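Local coordinates for protein DNA endonuclease I-CvuI (Chlorella vulgaris, PDB 5A77) that cuts double-stranded DNA as a homing endonuclease of the LAGLIDADG family and is probably involved in intron homing, at residues B[55-58]-B[59-62]. Sequence-based numbering, arbitrary orientation.
Sequences FILL and DIQK
Residues 55-62 run through about two turns of helix 55-64, with Asp59 N hydrogen-bonded to Phe55 O at 3.0 Å, Gln61 N to Leu57 O, Lys62 N to Leu58 O, and Ile60 N only weakly to Ile56 O. The helix packs on the antiparallel sheet of the LAGLIDADG fold, the sheet that forms the DNA-binding saddle in this family. Leu57 and Ile60 are part of the buried face. They lie side by side and point the same way, Leu57 CD2 4.1 Å from Ile60 CD1. Both reach Val47 and Phe79 of the sheet, and Ile56 and Ile60 touch Trp14 of helix 6-22. The Asp59 carboxylate sits one turn after Phe55. Its CG is anti to its own carbonyl carbon (chi1 -71°), which turns the group back along the helix. Asp59 OD2 then meets the edge of the Phe55 ring in its plane, 3.9 Å from Phe55 CD1, with ring and carboxylate planes 69° apart. Ile56 crosses the Asp59 side chain at about a right angle, with Ile56 CD1 4.0 Å from Asp59 OD2. Replacing Asp59 with an alanine would probably leave the Phe55 ring edge and Ile56 CD1 without this neighbour. Phe55 and Ile56 also pack on Leu100 of the second subunit. Gln61 NE2 hydrogen-bonds Gly67 O. The CG1 branch of Ile60, anti to its carbonyl carbon (chi1 -72°), lies against the preceding turn, with Ile60 CG1 3.3 Å from Ile56 O.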
loop_
_atom_site.group_PDB
_atom_site.type_symbol
_atom_site.label_atom_id
_atom_site.label_comp_id
_atom_site.label_asym_id
_atom_site.label_seq_id
_atom_site.Cartn_x
_atom_site.Cartn_y
_atom_site.Cartn_z
ATOM N N PHE B 55 -6.698 -13.667 1.932
ATOM C CA PHE B 55 -6.564 -14.311 0.627
ATOM C C PHE B 55 -5.556 -13.629 -0.305
ATOM O O PHE B 55 -4.913 -14.304 -1.112
ATOM C CB PHE B 55 -7.935 -14.416 -0.070
ATOM C CG PHE B 55 -8.511 -13.098 -0.548
ATOM C CD1 PHE B 55 -8.209 -12.607 -1.811
ATOM C CD2 PHE B 55 -9.413 -12.393 0.238
ATOM C CE1 PHE B 55 -8.744 -11.403 -2.261
ATOM C CE2 PHE B 55 -9.969 -11.194 -0.205
ATOM C CZ PHE B 55 -9.631 -10.695 -1.456
ATOM N N ILE B 56 -5.417 -12.307 -0.193
ATOM C CA ILE B 56 -4.514 -11.554 -1.072
ATOM C C ILE B 56 -3.029 -11.974 -0.876
ATOM O O ILE B 56 -2.254 -11.983 -1.833
ATOM C CB ILE B 56 -4.686 -10.009 -0.867
ATOM C CG1 ILE B 56 -4.217 -9.217 -2.098
ATOM C CG2 ILE B 56 -4.007 -9.511 0.408
ATOM C CD1 ILE B 56 -5.074 -9.433 -3.342
ATOM N N LEU B 57 -2.655 -12.347 0.346
ATOM C CA LEU B 57 -1.297 -12.791 0.639
ATOM C C LEU B 57 -0.990 -14.181 0.043
ATOM O O LEU B 57 0.159 -14.484 -0.296
ATOM C CB LEU B 57 -1.065 -12.809 2.150
ATOM C CG LEU B 57 -1.264 -11.458 2.827
ATOM C CD1 LEU B 57 -0.928 -11.553 4.293
ATOM C CD2 LEU B 57 -0.380 -10.426 2.157
ATOM N N LEU B 58 -2.025 -15.017 -0.072
ATOM C CA LEU B 58 -1.922 -16.293 -0.770
ATOM C C LEU B 58 -1.839 -16.083 -2.284
ATOM O O LEU B 58 -1.153 -16.833 -2.971
ATOM C CB LEU B 58 -3.109 -17.192 -0.430
ATOM C CG LEU B 58 -3.278 -17.561 1.048
ATOM C CD1 LEU B 58 -4.517 -18.431 1.251
ATOM C CD2 LEU B 58 -2.029 -18.249 1.593
ATOM N N ASP B 59 -2.536 -15.068 -2.804
ATOM C CA ASP B 59 -2.373 -14.677 -4.208
ATOM C C ASP B 59 -0.934 -14.207 -4.497
ATOM O O ASP B 59 -0.395 -14.424 -5.580
ATOM C CB ASP B 59 -3.342 -13.561 -4.595
ATOM C CG ASP B 59 -4.786 -14.021 -4.677
ATOM O OD1 ASP B 59 -5.048 -15.250 -4.686
ATOM O OD2 ASP B 59 -5.668 -13.133 -4.759
ATOM N N ILE B 60 -0.321 -13.543 -3.529
ATOM C CA ILE B 60 1.008 -12.995 -3.744
ATOM C C ILE B 60 2.024 -14.125 -3.713
ATOM O O ILE B 60 2.958 -14.155 -4.505
ATOM C CB ILE B 60 1.355 -11.917 -2.699
ATOM C CG1 ILE B 60 0.541 -10.647 -2.972
ATOM C CG2 ILE B 60 2.846 -11.608 -2.728
ATOM C CD1 ILE B 60 0.459 -9.687 -1.811
ATOM N N GLN B 61 1.808 -15.073 -2.811
ATOM C CA GLN B 61 2.657 -16.249 -2.721
ATOM C C GLN B 61 2.639 -17.062 -4.009
ATOM O O GLN B 61 3.676 -17.571 -4.439
ATOM C CB GLN B 61 2.226 -17.128 -1.552
ATOM C CG GLN B 61 3.022 -18.404 -1.440
ATOM C CD GLN B 61 2.478 -19.326 -0.372
ATOM O OE1 GLN B 61 1.392 -19.901 -0.519
ATOM N NE2 GLN B 61 3.227 -19.472 0.719
ATOM N N LYS B 62 1.464 -17.186 -4.616
ATOM C CA LYS B 62 1.305 -17.966 -5.842
ATOM C C LYS B 62 1.999 -17.285 -7.008
ATOM O O LYS B 62 2.693 -17.937 -7.790
ATOM C CB LYS B 62 -0.176 -18.174 -6.172
ATOM C CG LYS B 62 -0.415 -18.984 -7.435
ATOM C CD LYS B 62 -1.818 -19.549 -7.453
ATOM C CE LYS B 62 -2.010 -20.581 -8.560
ATOM N NZ LYS B 62 -3.291 -21.336 -8.397
#